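Phosphodiesterase (Pseudomonas aeruginosa, PDB 4G75) is a colicin M-like bacteriocin, a magnesium-binding phosphodiesterase that probably kills rival bacteria by degrading a lipid-linked precursor of peptidoglycan. Local coordinates at residues A146-Y151 and Y243-S248; F161-L166 and I277-A282; T191-V196 and T215-G220. One frame throughout, in Å; residues are numbered along the deposited sequence. Where two conformers were deposited one is given.

Contact 1: residues A146-Y151 and Y243-S248. With EDO (1,2-ethanediol), chain D.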
ATOM      1  N   ALA A 146       0.746   4.740   1.635  1.00  6.33           N
ATOM      2  CA  ALA A 146       0.174   4.855   2.971  1.00  7.18           C
ATOM      3  C   ALA A 146       0.943   3.987   3.960  1.00  9.21           C
ATOM      4  O   ALA A 146       1.161   4.382   5.101  1.00  7.81           O
ATOM      5  CB  ALA A 146      -1.290   4.461   2.951  1.00  6.70           C
ATOM      6  N   ALA A 147       1.342   2.800   3.511  1.00  3.98           N
ATOM      7  CA  ALA A 147       2.100   1.879   4.353  1.00  2.15           C
ATOM      8  C   ALA A 147       3.468   2.462   4.696  1.00  4.91           C
ATOM      9  O   ALA A 147       3.961   2.306   5.816  1.00  6.55           O
ATOM     10  CB  ALA A 147       2.259   0.545   3.660  1.00  6.24           C
ATOM     11  N   PHE A 148       4.085   3.111   3.716  1.00  6.51           N
ATOM     12  CA  PHE A 148       5.366   3.772   3.941  1.00  9.02           C
ATOM     13  C   PHE A 148       5.194   4.942   4.909  1.00 12.20           C
ATOM     14  O   PHE A 148       6.000   5.147   5.816  1.00  7.74           O
ATOM     15  CB  PHE A 148       5.943   4.253   2.608  1.00  8.50           C
ATOM     16  CG  PHE A 148       7.246   4.966   2.739  1.00  5.27           C
ATOM     17  CD1 PHE A 148       8.354   4.308   3.235  1.00  6.43           C
ATOM     18  CD2 PHE A 148       7.368   6.296   2.365  1.00 11.86           C
ATOM     19  CE1 PHE A 148       9.568   4.967   3.368  1.00 14.08           C
ATOM     20  CE2 PHE A 148       8.580   6.963   2.483  1.00 11.10           C
ATOM     21  CZ  PHE A 148       9.679   6.295   2.993  1.00  8.47           C
ATOM     22  N   ALA A 149       4.135   5.714   4.715  1.00  8.82           N
ATOM     23  CA  ALA A 149       3.876   6.835   5.599  1.00  9.03           C
ATOM     24  C   ALA A 149       3.696   6.352   7.037  1.00  9.24           C
ATOM     25  O   ALA A 149       4.181   6.983   7.975  1.00  8.40           O
ATOM     26  CB  ALA A 149       2.664   7.616   5.121  1.00  6.96           C
ATOM     27  N   HIS A 150       3.019   5.220   7.210  1.00  6.36           N
ATOM     28  CA  HIS A 150       2.810   4.689   8.552  1.00  8.13           C
ATOM     29  C   HIS A 150       4.110   4.194   9.192  1.00 11.24           C
ATOM     30  O   HIS A 150       4.273   4.216  10.418  1.00  9.21           O
ATOM     31  CB  HIS A 150       1.758   3.578   8.557  1.00  7.61           C
ATOM     32  CG  HIS A 150       1.313   3.199   9.934  1.00 13.25           C
ATOM     33  ND1 HIS A 150       0.319   3.879  10.604  1.00 22.40           N
ATOM     34  CD2 HIS A 150       1.762   2.248  10.785  1.00 24.01           C
ATOM     35  CE1 HIS A 150       0.153   3.341  11.800  1.00 16.22           C
ATOM     36  NE2 HIS A 150       1.021   2.352  11.936  1.00 19.11           N
ATOM     37  N   TYR A 151       5.031   3.734   8.358  1.00  6.89           N
ATOM     38  CA  TYR A 151       6.365   3.355   8.808  1.00  6.29           C
ATOM     39  C   TYR A 151       7.074   4.581   9.404  1.00 10.26           C
ATOM     40  O   TYR A 151       7.701   4.509  10.470  1.00  7.26           O
ATOM     41  CB  TYR A 151       7.130   2.793   7.608  1.00  9.79           C
ATOM     42  CG  TYR A 151       8.567   2.410   7.842  1.00  8.67           C
ATOM     43  CD1 TYR A 151       8.914   1.470   8.814  1.00  9.81           C
ATOM     44  CD2 TYR A 151       9.578   2.941   7.054  1.00 10.05           C
ATOM     45  CE1 TYR A 151      10.239   1.107   9.011  1.00 11.15           C
ATOM     46  CE2 TYR A 151      10.904   2.580   7.241  1.00 12.38           C
ATOM     47  CZ  TYR A 151      11.227   1.667   8.218  1.00 13.01           C
ATOM     48  OH  TYR A 151      12.543   1.307   8.399  1.00 15.30           O
ATOM     49  N   TYR A 243       5.895  -4.950   8.665  1.00 10.41           N
ATOM     50  CA  TYR A 243       6.329  -3.950   7.694  1.00  5.59           C
ATOM     51  C   TYR A 243       7.626  -3.334   8.189  1.00  6.57           C
ATOM     52  O   TYR A 243       7.637  -2.629   9.200  1.00 12.59           O
ATOM     53  CB  TYR A 243       5.285  -2.851   7.485  1.00  8.47           C
ATOM     54  CG  TYR A 243       5.632  -1.923   6.334  1.00  6.79           C
ATOM     55  CD1 TYR A 243       5.029  -2.066   5.096  1.00  8.69           C
ATOM     56  CD2 TYR A 243       6.589  -0.928   6.484  1.00  8.39           C
ATOM     57  CE1 TYR A 243       5.352  -1.226   4.041  1.00  7.77           C
ATOM     58  CE2 TYR A 243       6.913  -0.083   5.443  1.00 10.00           C
ATOM     59  CZ  TYR A 243       6.301  -0.241   4.223  1.00  8.82           C
ATOM     60  OH  TYR A 243       6.628   0.597   3.184  1.00 10.01           O
ATOM     61  N   ASP A 244       8.715  -3.608   7.482  1.00 10.89           N
ATOM     62  CA  ASP A 244      10.012  -3.052   7.849  1.00 13.75           C
ATOM     63  C   ASP A 244      10.710  -2.436   6.642  1.00 16.00           C
ATOM     64  O   ASP A 244      11.937  -2.332   6.611  1.00 19.82           O
ATOM     65  CB  ASP A 244      10.896  -4.117   8.516  1.00 18.02           C
ATOM     66  CG  ASP A 244      11.052  -5.379   7.673  1.00 25.78           C
ATOM     67  OD1 ASP A 244      10.574  -5.418   6.519  1.00 16.89           O
ATOM     68  OD2 ASP A 244      11.656  -6.351   8.174  1.00 25.91           O
ATOM     69  N   PHE A 245       9.912  -2.032   5.656  1.00  7.94           N
ATOM     70  CA  PHE A 245      10.415  -1.434   4.420  1.00 18.58           C
ATOM     71  C   PHE A 245      11.423  -2.355   3.736  1.00 20.05           C
ATOM     72  O   PHE A 245      12.507  -1.938   3.338  1.00 17.42           O
ATOM     73  CB  PHE A 245      11.008  -0.046   4.683  1.00 20.40           C
ATOM     74  CG  PHE A 245      11.076   0.826   3.454  1.00 13.50           C
ATOM     75  CD1 PHE A 245       9.934   1.102   2.717  1.00 12.09           C
ATOM     76  CD2 PHE A 245      12.284   1.360   3.032  1.00 20.92           C
ATOM     77  CE1 PHE A 245       9.993   1.896   1.582  1.00 10.31           C
ATOM     78  CE2 PHE A 245      12.348   2.155   1.902  1.00 14.48           C
ATOM     79  CZ  PHE A 245      11.207   2.428   1.179  1.00 16.02           C
ATOM     80  N   ASN A 246      11.033  -3.619   3.618  1.00 12.87           N
ATOM     81  CA  ASN A 246      11.835  -4.668   3.002  1.00 11.33           C
ATOM     82  C   ASN A 246      12.135  -4.350   1.542  1.00  9.45           C
ATOM     83  O   ASN A 246      11.217  -4.179   0.745  1.00 17.75           O
ATOM     84  CB  ASN A 246      11.059  -5.983   3.104  1.00 16.79           C
ATOM     85  CG  ASN A 246      11.896  -7.205   2.757  1.00 22.37           C
ATOM     86  OD1 ASN A 246      12.880  -7.124   2.026  1.00 16.18           O
ATOM     87  ND2 ASN A 246      11.490  -8.355   3.282  1.00 19.34           N
ATOM     88  N   PRO A 247      13.427  -4.274   1.179  1.00 13.88           N
ATOM     89  CA  PRO A 247      13.792  -3.930  -0.201  1.00 11.83           C
ATOM     90  C   PRO A 247      13.348  -4.991  -1.208  1.00 11.46           C
ATOM     91  O   PRO A 247      13.282  -4.711  -2.405  1.00 11.88           O
ATOM     92  CB  PRO A 247      15.325  -3.840  -0.156  1.00 14.49           C
ATOM     93  CG  PRO A 247      15.677  -3.733   1.296  1.00 48.21           C
ATOM     94  CD  PRO A 247      14.610  -4.480   2.031  1.00 17.52           C
ATOM     95  N   SER A 248      13.052  -6.197  -0.727  0.77 14.86           N
ATOM     96  CA  SER A 248      12.548  -7.258  -1.596  0.77 13.89           C
ATOM     97  C   SER A 248      11.241  -6.832  -2.263  0.77 12.52           C
ATOM     98  O   SER A 248      10.885  -7.320  -3.343  0.77 12.96           O
ATOM     99  CB  SER A 248      12.328  -8.549  -0.798  0.77 13.90           C
ATOM    100  OG  SER A 248      11.713  -9.544  -1.598  0.77 30.35           O
TER
HETATM  101  C1  EDO D 303       9.118  -1.940  -0.107  1.00 31.46           C
HETATM  102  O1  EDO D 303       8.928  -1.963   1.312  1.00 40.09           O
HETATM  103  C2  EDO D 303       7.789  -1.707  -0.810  1.00 36.53           C
HETATM  104  O2  EDO D 303       7.263  -0.423  -0.460  1.00 16.83           O
HETATM  105  O   HOH W   1      13.573  -1.313   9.038  1.00 34.05           O
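Phe148 and Tyr151 of helix 143-153 meet Tyr243 and Phe245, at and just beyond the end of strand 229-243, in a four-ring aromatic cluster that packs the helix against the strand end within the colicin M family region. The ring contacts differ in kind. Phe148 and Phe245 cross obliquely, centroids 4.8 Å apart and planes at 38°, with Phe148 CD1 3.4 Å from Phe245 CE1. Tyr151 and Phe245 are nearly parallel but slid so far that they barely overlap; instead Phe245 CB sits over one face of the Tyr151 ring, a CH-pi contact 4.1 Å from the centroid. The CG of Phe245 lies anti to its backbone N (chi1 -159°). Phe148 CE1 stands over one face of the Phe245 ring, offset toward the rim.

Aliphatic contacts flank Tyr243. Ala147 CB approaches its CE1 at 3.6 Å, and Tyr151 CB touches CE2 at the same distance, while Ala147 O lies over one face, offset toward the rim. That carbonyl also accepts a hydrogen bond from the hydroxyl of Tyr275, whose ring meets Tyr243. The side chain of Tyr243 lies about 6 Å from that of Val211 and about 7 Å from that of Asp241, both of the magnesium site.

Polar linkage is indirect. One water joins the two segments, lying 2.9 Å from Tyr151 OH and donating to Asp244 O.

Contact 2: residues F161-L166 and I277-A282. With EDO (1,2-ethanediol), chain J.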
ATOM      1  N   PHE A 161      -4.652  -5.128   6.700  1.00  7.82           N
ATOM      2  CA  PHE A 161      -4.832  -5.270   5.258  1.00  7.53           C
ATOM      3  C   PHE A 161      -5.781  -6.450   5.074  1.00 10.70           C
ATOM      4  O   PHE A 161      -5.346  -7.607   5.046  1.00  6.83           O
ATOM      5  CB  PHE A 161      -3.484  -5.553   4.580  1.00  9.51           C
ATOM      6  CG  PHE A 161      -3.439  -5.200   3.107  1.00 12.39           C
ATOM      7  CD1 PHE A 161      -4.559  -5.351   2.298  1.00  5.40           C
ATOM      8  CD2 PHE A 161      -2.259  -4.752   2.529  1.00  8.06           C
ATOM      9  CE1 PHE A 161      -4.516  -5.035   0.951  1.00  5.88           C
ATOM     10  CE2 PHE A 161      -2.203  -4.437   1.182  1.00  9.35           C
ATOM     11  CZ  PHE A 161      -3.335  -4.575   0.389  1.00  9.18           C
ATOM     12  N   PRO A 162      -7.093  -6.172   4.986  1.00  7.17           N
ATOM     13  CA  PRO A 162      -8.047  -7.287   4.874  1.00  7.73           C
ATOM     14  C   PRO A 162      -7.652  -8.245   3.745  1.00  5.80           C
ATOM     15  O   PRO A 162      -7.271  -7.811   2.654  1.00  7.06           O
ATOM     16  CB  PRO A 162      -9.372  -6.587   4.582  1.00 10.21           C
ATOM     17  CG  PRO A 162      -9.204  -5.194   5.201  1.00 11.88           C
ATOM     18  CD  PRO A 162      -7.755  -4.853   4.973  1.00  7.58           C
ATOM     19  N   ILE A 163      -7.739  -9.546   4.007  1.00  5.09           N
ATOM     20  CA  ILE A 163      -7.199 -10.530   3.076  1.00  7.83           C
ATOM     21  C   ILE A 163      -7.812 -10.433   1.677  1.00  7.94           C
ATOM     22  O   ILE A 163      -7.118 -10.615   0.684  1.00  7.94           O
ATOM     23  CB  ILE A 163      -7.312 -11.975   3.630  1.00  9.71           C
ATOM     24  CG1 ILE A 163      -6.394 -12.926   2.853  1.00  4.98           C
ATOM     25  CG2 ILE A 163      -8.762 -12.443   3.645  1.00  8.11           C
ATOM     26  CD1 ILE A 163      -6.318 -14.346   3.458  1.00 10.40           C
ATOM     27  N   GLU A 164      -9.107 -10.147   1.604  1.00  7.28           N
ATOM     28  CA  GLU A 164      -9.786 -10.051   0.317  1.00 11.06           C
ATOM     29  C   GLU A 164      -9.343  -8.826  -0.485  1.00 11.33           C
ATOM     30  O   GLU A 164      -9.554  -8.761  -1.700  1.00 11.71           O
ATOM     31  CB  GLU A 164     -11.316 -10.069   0.492  1.00 17.12           C
ATOM     32  CG  GLU A 164     -11.914  -8.833   1.162  1.00  8.54           C
ATOM     33  CD  GLU A 164     -11.900  -8.894   2.688  1.00  9.53           C
ATOM     34  OE1 GLU A 164     -11.269  -9.813   3.267  1.00  8.46           O
ATOM     35  OE2 GLU A 164     -12.527  -8.012   3.314  1.00 10.20           O
ATOM     36  N   ARG A 165      -8.727  -7.855   0.184  1.00 10.40           N
ATOM     37  CA  ARG A 165      -8.269  -6.652  -0.518  1.00  6.82           C
ATOM     38  C   ARG A 165      -6.853  -6.800  -1.059  1.00 10.35           C
ATOM     39  O   ARG A 165      -6.374  -5.933  -1.777  1.00  9.07           O
ATOM     40  CB  ARG A 165      -8.381  -5.404   0.367  1.00 10.26           C
ATOM     41  CG  ARG A 165      -9.827  -5.025   0.660  1.00 12.70           C
ATOM     42  CD  ARG A 165      -9.976  -3.762   1.504  1.00 10.83           C
ATOM     43  NE  ARG A 165     -11.381  -3.373   1.543  1.00 20.71           N
ATOM     44  CZ  ARG A 165     -11.938  -2.458   0.756  1.00 18.81           C
ATOM     45  NH1 ARG A 165     -11.214  -1.782  -0.125  1.00 18.62           N
ATOM     46  NH2 ARG A 165     -13.226  -2.199   0.874  1.00 17.94           N
ATOM     47  N   LEU A 166      -6.183  -7.892  -0.706  1.00  8.17           N
ATOM     48  CA  LEU A 166      -4.879  -8.194  -1.294  1.00  4.51           C
ATOM     49  C   LEU A 166      -4.996  -8.421  -2.795  1.00  8.21           C
ATOM     50  O   LEU A 166      -4.035  -8.229  -3.537  1.00 11.86           O
ATOM     51  CB  LEU A 166      -4.256  -9.441  -0.648  1.00  6.39           C
ATOM     52  CG  LEU A 166      -3.904  -9.404   0.836  1.00  8.71           C
ATOM     53  CD1 LEU A 166      -3.487 -10.796   1.284  1.00 10.45           C
ATOM     54  CD2 LEU A 166      -2.794  -8.385   1.141  1.00 10.04           C
ATOM     55  N   ILE A 277       1.470  -5.673  10.158  1.00  9.44           N
ATOM     56  CA  ILE A 277       0.284  -5.577   9.324  1.00  9.12           C
ATOM     57  C   ILE A 277      -0.522  -6.854   9.528  1.00  3.99           C
ATOM     58  O   ILE A 277      -0.104  -7.942   9.130  1.00 11.56           O
ATOM     59  CB  ILE A 277       0.628  -5.352   7.836  1.00  8.67           C
ATOM     60  CG1 ILE A 277       1.247  -3.959   7.653  1.00  7.09           C
ATOM     61  CG2 ILE A 277      -0.624  -5.479   6.964  1.00  7.17           C
ATOM     62  CD1 ILE A 277       1.742  -3.677   6.238  1.00  8.00           C
ATOM     63  N   GLY A 278      -1.666  -6.719  10.179  1.00  9.26           N
ATOM     64  CA  GLY A 278      -2.588  -7.829  10.281  1.00  6.85           C
ATOM     65  C   GLY A 278      -3.246  -8.027   8.930  1.00  9.44           C
ATOM     66  O   GLY A 278      -3.491  -7.064   8.196  1.00  9.21           O
ATOM     67  N   ILE A 279      -3.530  -9.278   8.595  1.00  8.24           N
ATOM     68  CA  ILE A 279      -4.169  -9.600   7.329  1.00  8.25           C
ATOM     69  C   ILE A 279      -5.381 -10.452   7.657  1.00 13.74           C
ATOM     70  O   ILE A 279      -5.381 -11.660   7.443  1.00  9.29           O
ATOM     71  CB  ILE A 279      -3.206 -10.342   6.386  1.00  8.81           C
ATOM     72  CG1 ILE A 279      -1.903  -9.546   6.235  1.00  7.33           C
ATOM     73  CG2 ILE A 279      -3.858 -10.586   5.016  1.00  8.21           C
ATOM     74  CD1 ILE A 279      -0.830 -10.264   5.418  1.00  9.71           C
ATOM     75  N   PRO A 280      -6.419  -9.813   8.214  1.00 11.70           N
ATOM     76  CA  PRO A 280      -7.565 -10.526   8.788  1.00 11.65           C
ATOM     77  C   PRO A 280      -8.516 -11.075   7.741  1.00  7.39           C
ATOM     78  O   PRO A 280      -8.582 -10.562   6.617  1.00 11.50           O
ATOM     79  CB  PRO A 280      -8.270  -9.447   9.615  1.00 12.46           C
ATOM     80  CG  PRO A 280      -7.895  -8.163   8.966  1.00 15.32           C
ATOM     81  CD  PRO A 280      -6.518  -8.353   8.387  1.00  9.85           C
ATOM     82  N   GLY A 281      -9.249 -12.116   8.118  1.00  5.69           N
ATOM     83  CA  GLY A 281     -10.313 -12.633   7.274  1.00  9.13           C
ATOM     84  C   GLY A 281      -9.931 -13.934   6.610  1.00  9.98           C
ATOM     85  O   GLY A 281      -8.815 -14.441   6.789  1.00 10.77           O
ATOM     86  N   ALA A 282     -10.858 -14.476   5.834  1.00  7.71           N
ATOM     87  CA  ALA A 282     -10.627 -15.742   5.164  1.00  8.30           C
ATOM     88  C   ALA A 282     -11.074 -15.700   3.714  1.00  9.71           C
ATOM     89  O   ALA A 282     -12.039 -15.017   3.362  1.00 11.59           O
ATOM     90  CB  ALA A 282     -11.342 -16.871   5.906  1.00 11.98           C
TER
HETATM   91  C1  EDO J 309     -12.850  -9.599   7.667  1.00 46.73           C
HETATM   92  O1  EDO J 309     -13.339 -10.734   6.947  1.00 54.71           O
HETATM   93  C2  EDO J 309     -11.372  -9.417   7.352  1.00 44.30           C
HETATM   94  O2  EDO J 309     -11.182  -9.446   5.933  1.00 24.15           O
HETATM   95  O   HOH W   2     -12.547 -12.221   3.321  1.00 16.03           O
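A short parallel pairing at the edge of the mixed sheet, strand 159-160 beside strand 275-278, is carried onward here by the residues that follow 159-160 and by 277-282. Two backbone bonds continue the ladder: Phe161 N gives its hydrogen to Gly278 O at 2.7 Å, almost straight at 174°, and Ile163 N gives its own to Pro280 O at 2.9 Å. Between them Phe161 O receives a CA-H...O contact from Ile279 CA.

Ile279 supplies the apolar centre of the contact. Its CG2, anti to the backbone N, meets Leu166 CD1 at 3.8 Å and lies 4.0 Å from Ile163 CB; both neighbours cross it at about a right angle. Leu166 folds back within its own segment, laying CD2 over the centre of the Phe161 ring. Ile279 and Leu166 also reach Ile214 on strand 213-224, and the side chain of Ile279 comes within about 4 Å of that of the magnesium ligand Asp241.

Pro280 O takes a second hydrogen bond, from O2 of an ethanediol molecule that probably comes from the crystallisation liquor. A water spans the outer end, donating to Glu164 OE1 at 2.7 Å and to Ala282 O at 2.8 Å.

Contact 3: residues T191-V196 and T215-G220. With EDO (1,2-ethanediol), chain C.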
ATOM      1  N   THR A 191      -8.549 -33.744   8.769  1.00 14.45           N
ATOM      2  CA  THR A 191      -8.414 -32.323   9.036  1.00 15.50           C
ATOM      3  C   THR A 191      -7.127 -31.834   8.391  1.00 12.24           C
ATOM      4  O   THR A 191      -6.064 -32.432   8.566  1.00 16.47           O
ATOM      5  CB  THR A 191      -8.378 -32.023  10.540  1.00 37.85           C
ATOM      6  OG1 THR A 191      -9.605 -32.456  11.140  1.00 29.02           O
ATOM      7  CG2 THR A 191      -8.200 -30.530  10.775  1.00 26.18           C
ATOM      8  N   VAL A 192      -7.234 -30.745   7.640  1.00 11.28           N
ATOM      9  CA  VAL A 192      -6.106 -30.197   6.914  1.00 12.45           C
ATOM     10  C   VAL A 192      -5.747 -28.863   7.544  1.00 12.21           C
ATOM     11  O   VAL A 192      -6.625 -28.056   7.840  1.00 11.67           O
ATOM     12  CB  VAL A 192      -6.452 -29.970   5.432  1.00 14.03           C
ATOM     13  CG1 VAL A 192      -5.292 -29.307   4.720  1.00 14.36           C
ATOM     14  CG2 VAL A 192      -6.808 -31.293   4.754  1.00 13.19           C
ATOM     15  N   ASP A 193      -4.456 -28.650   7.774  1.00 10.22           N
ATOM     16  CA  ASP A 193      -3.985 -27.417   8.384  1.00  7.49           C
ATOM     17  C   ASP A 193      -2.492 -27.286   8.113  1.00 12.43           C
ATOM     18  O   ASP A 193      -1.675 -27.969   8.731  1.00 12.25           O
ATOM     19  CB  ASP A 193      -4.270 -27.434   9.888  1.00 10.13           C
ATOM     20  CG  ASP A 193      -4.116 -26.074  10.535  1.00 14.42           C
ATOM     21  OD1 ASP A 193      -3.649 -25.120   9.870  1.00 14.01           O
ATOM     22  OD2 ASP A 193      -4.458 -25.965  11.730  1.00 23.10           O
ATOM     23  N   PHE A 194      -2.138 -26.432   7.160  1.00 13.60           N
ATOM     24  CA  PHE A 194      -0.732 -26.200   6.855  1.00  8.96           C
ATOM     25  C   PHE A 194      -0.419 -24.741   6.499  1.00  6.87           C
ATOM     26  O   PHE A 194      -1.314 -23.962   6.181  1.00  9.84           O
ATOM     27  CB  PHE A 194      -0.231 -27.165   5.768  1.00  8.62           C
ATOM     28  CG  PHE A 194      -0.915 -27.011   4.431  1.00 13.49           C
ATOM     29  CD1 PHE A 194      -0.427 -26.129   3.483  1.00 15.16           C
ATOM     30  CD2 PHE A 194      -2.015 -27.787   4.105  1.00 23.93           C
ATOM     31  CE1 PHE A 194      -1.043 -25.996   2.250  1.00 17.23           C
ATOM     32  CE2 PHE A 194      -2.632 -27.660   2.868  1.00 15.35           C
ATOM     33  CZ  PHE A 194      -2.143 -26.763   1.943  1.00 14.19           C
ATOM     34  N   ASN A 195       0.860 -24.386   6.584  1.00 11.25           N
ATOM     35  CA  ASN A 195       1.322 -23.030   6.288  1.00  7.77           C
ATOM     36  C   ASN A 195       2.123 -23.001   5.003  1.00 17.40           C
ATOM     37  O   ASN A 195       2.893 -23.918   4.727  1.00 27.71           O
ATOM     38  CB  ASN A 195       2.185 -22.499   7.442  1.00  7.95           C
ATOM     39  CG  ASN A 195       1.476 -22.560   8.766  1.00 11.37           C
ATOM     40  OD1 ASN A 195       0.296 -22.234   8.859  1.00 10.39           O
ATOM     41  ND2 ASN A 195       2.188 -22.999   9.807  1.00 11.90           N
ATOM     42  N   VAL A 196       1.943 -21.951   4.213  1.00 11.41           N
ATOM     43  CA  VAL A 196       2.663 -21.821   2.949  0.54  8.73           C
ATOM     44  C   VAL A 196       3.002 -20.362   2.666  1.00 13.05           C
ATOM     45  O   VAL A 196       2.145 -19.485   2.775  1.00 14.81           O
ATOM     46  CB  VAL A 196       1.869 -22.403   1.741  0.54 21.24           C
ATOM     47  CG1 VAL A 196       0.790 -23.357   2.207  0.54 31.20           C
ATOM     48  CG2 VAL A 196       1.280 -21.295   0.874  0.54 16.88           C
ATOM     49  N   THR A 215       2.722 -15.307   4.792  1.00  8.24           N
ATOM     50  CA  THR A 215       2.503 -16.720   5.064  1.00  5.50           C
ATOM     51  C   THR A 215       1.007 -16.966   5.114  1.00  9.44           C
ATOM     52  O   THR A 215       0.293 -16.326   5.886  1.00  8.37           O
ATOM     53  CB  THR A 215       3.143 -17.145   6.403  1.00  8.19           C
ATOM     54  OG1 THR A 215       4.544 -16.832   6.393  1.00 12.66           O
ATOM     55  CG2 THR A 215       2.963 -18.643   6.633  1.00 10.02           C
ATOM     56  N   LEU A 216       0.535 -17.881   4.272  1.00  9.36           N
ATOM     57  CA  LEU A 216      -0.868 -18.265   4.291  1.00 10.30           C
ATOM     58  C   LEU A 216      -1.062 -19.480   5.184  1.00  6.61           C
ATOM     59  O   LEU A 216      -0.115 -20.231   5.452  1.00  7.27           O
ATOM     60  CB  LEU A 216      -1.375 -18.581   2.879  1.00  6.75           C
ATOM     61  CG  LEU A 216      -1.308 -17.464   1.833  1.00  7.11           C
ATOM     62  CD1 LEU A 216      -1.868 -17.971   0.508  1.00 14.49           C
ATOM     63  CD2 LEU A 216      -2.072 -16.234   2.314  1.00 11.38           C
ATOM     64  N   ARG A 217      -2.291 -19.653   5.649  1.00  7.59           N
ATOM     65  CA  ARG A 217      -2.686 -20.858   6.365  1.00  6.71           C
ATOM     66  C   ARG A 217      -3.885 -21.466   5.664  1.00 10.74           C
ATOM     67  O   ARG A 217      -4.905 -20.795   5.467  1.00 12.23           O
ATOM     68  CB  ARG A 217      -3.056 -20.519   7.808  1.00  6.77           C
ATOM     69  CG  ARG A 217      -3.291 -21.744   8.675  1.00 10.57           C
ATOM     70  CD  ARG A 217      -3.626 -21.346  10.101  1.00 16.67           C
ATOM     71  NE  ARG A 217      -3.679 -22.514  10.972  1.00 15.11           N
ATOM     72  CZ  ARG A 217      -3.783 -22.457  12.294  1.00 30.07           C
ATOM     73  NH1 ARG A 217      -3.844 -21.282  12.906  1.00 30.36           N
ATOM     74  NH2 ARG A 217      -3.823 -23.576  13.008  1.00 38.11           N
ATOM     75  N   ILE A 218      -3.755 -22.733   5.283  1.00  9.88           N
ATOM     76  CA  ILE A 218      -4.825 -23.457   4.609  1.00 10.01           C
ATOM     77  C   ILE A 218      -5.427 -24.432   5.599  1.00  8.35           C
ATOM     78  O   ILE A 218      -4.746 -25.345   6.074  1.00  9.36           O
ATOM     79  CB  ILE A 218      -4.314 -24.210   3.371  1.00 10.58           C
ATOM     80  CG1 ILE A 218      -3.972 -23.223   2.251  1.00 18.69           C
ATOM     81  CG2 ILE A 218      -5.388 -25.168   2.837  1.00 11.75           C
ATOM     82  CD1 ILE A 218      -2.741 -22.413   2.489  1.00 18.60           C
ATOM     83  N   VAL A 219      -6.702 -24.238   5.915  0.54  6.94           N
ATOM     84  CA  VAL A 219      -7.359 -25.056   6.927  0.54  9.99           C
ATOM     85  C   VAL A 219      -8.744 -25.500   6.471  0.54 15.33           C
ATOM     86  O   VAL A 219      -9.521 -24.708   5.945  0.54 10.23           O
ATOM     87  CB  VAL A 219      -7.475 -24.303   8.268  0.54 18.21           C
ATOM     88  CG1 VAL A 219      -8.285 -23.029   8.093  0.54 15.13           C
ATOM     89  CG2 VAL A 219      -8.092 -25.197   9.333  0.54 24.50           C
ATOM     90  N   GLY A 220      -9.049 -26.774   6.671  1.00 12.43           N
ATOM     91  CA  GLY A 220     -10.329 -27.304   6.258  1.00  7.64           C
ATOM     92  C   GLY A 220     -10.440 -28.798   6.409  1.00  9.15           C
ATOM     93  O   GLY A 220      -9.682 -29.430   7.146  1.00 11.83           O
TER
HETATM   94  C1  EDO C 302      -3.381 -17.633  10.768  1.00 19.16           C
HETATM   95  O1  EDO C 302      -3.644 -18.474  11.897  1.00 20.96           O
HETATM   96  C2  EDO C 302      -4.209 -16.365  10.932  1.00 25.83           C
HETATM   97  O2  EDO C 302      -5.581 -16.747  11.083  1.00 29.75           O
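Phe194 lays one face of its ring over Ile218, whose CB stands 3.9 Å from the ring centroid, 20° off the normal, in a CH-pi contact offset toward the rim. Its CG sits between the backbone N and the carbonyl carbon (chi1 63°), and the tip of the ring, CZ, approaches Ile218 CB at 3.6 Å. Further along the same face of the sheet, Val196 CG1 meets Ile218 CD1 at 3.7 Å in one of the two conformers of Val196. Helix 176-184 packs on this face, Val181 touching Val192 and Phe178 touching Phe194.

The two segments are neighbouring antiparallel strands of the mixed sheet, their axes 4.6 Å apart. Val192 with Gly220, Phe194 with Ile218 and Val196 with Leu216 are hydrogen-bonded pairs, each joined by two backbone bonds; the shortest runs from Leu216 N to Val196 O at 2.7 Å. On its other edge strand 213-224 pairs with strand 229-243, making it an interior strand here.

Asp193 and Arg217 occupy the opposite face, diagonal across the non-hydrogen-bonded pairs. Arg217 grips the carboxylate side-on: NE reaches Asp193 OD1 at 2.8 Å, nearly straight, and NH2 reaches OD2 at 2.8 Å. Both oxygens use their syn lone pairs, and the carboxylate meets the guanidinium edge-on in a bidentate salt bridge, the two planes nearly coplanar at 20°. Asn195 runs alongside Arg217, its OD1 hydrogen-bonded to Tyr239 OH and 3.6 Å from Arg217 CG.

Overall arrangement
Contacts 1 and 2 touch, Tyr243 packing on Ile277, although their centres lie about 16 Å apart; the centre of contact 3 is about 16 Å from that of contact 2 and about 27 Å from that of contact 1. Along the chain the segments of contacts 1 and 2 alternate, and contact 3 is nested within both loops, interlacing distant parts of one colicin M family region. The mixed sheet is the common element: contact 3 joins strands 188-199 and 213-224, contact 2 continues the pairing of 159-160 with 275-278, and contact 1 sets helix 143-153 against the end of 229-243. Contacts 1 and 2 lie beside the magnesium site of Val211, Glu213 and Asp241; contact 3 approaches it only at Thr215.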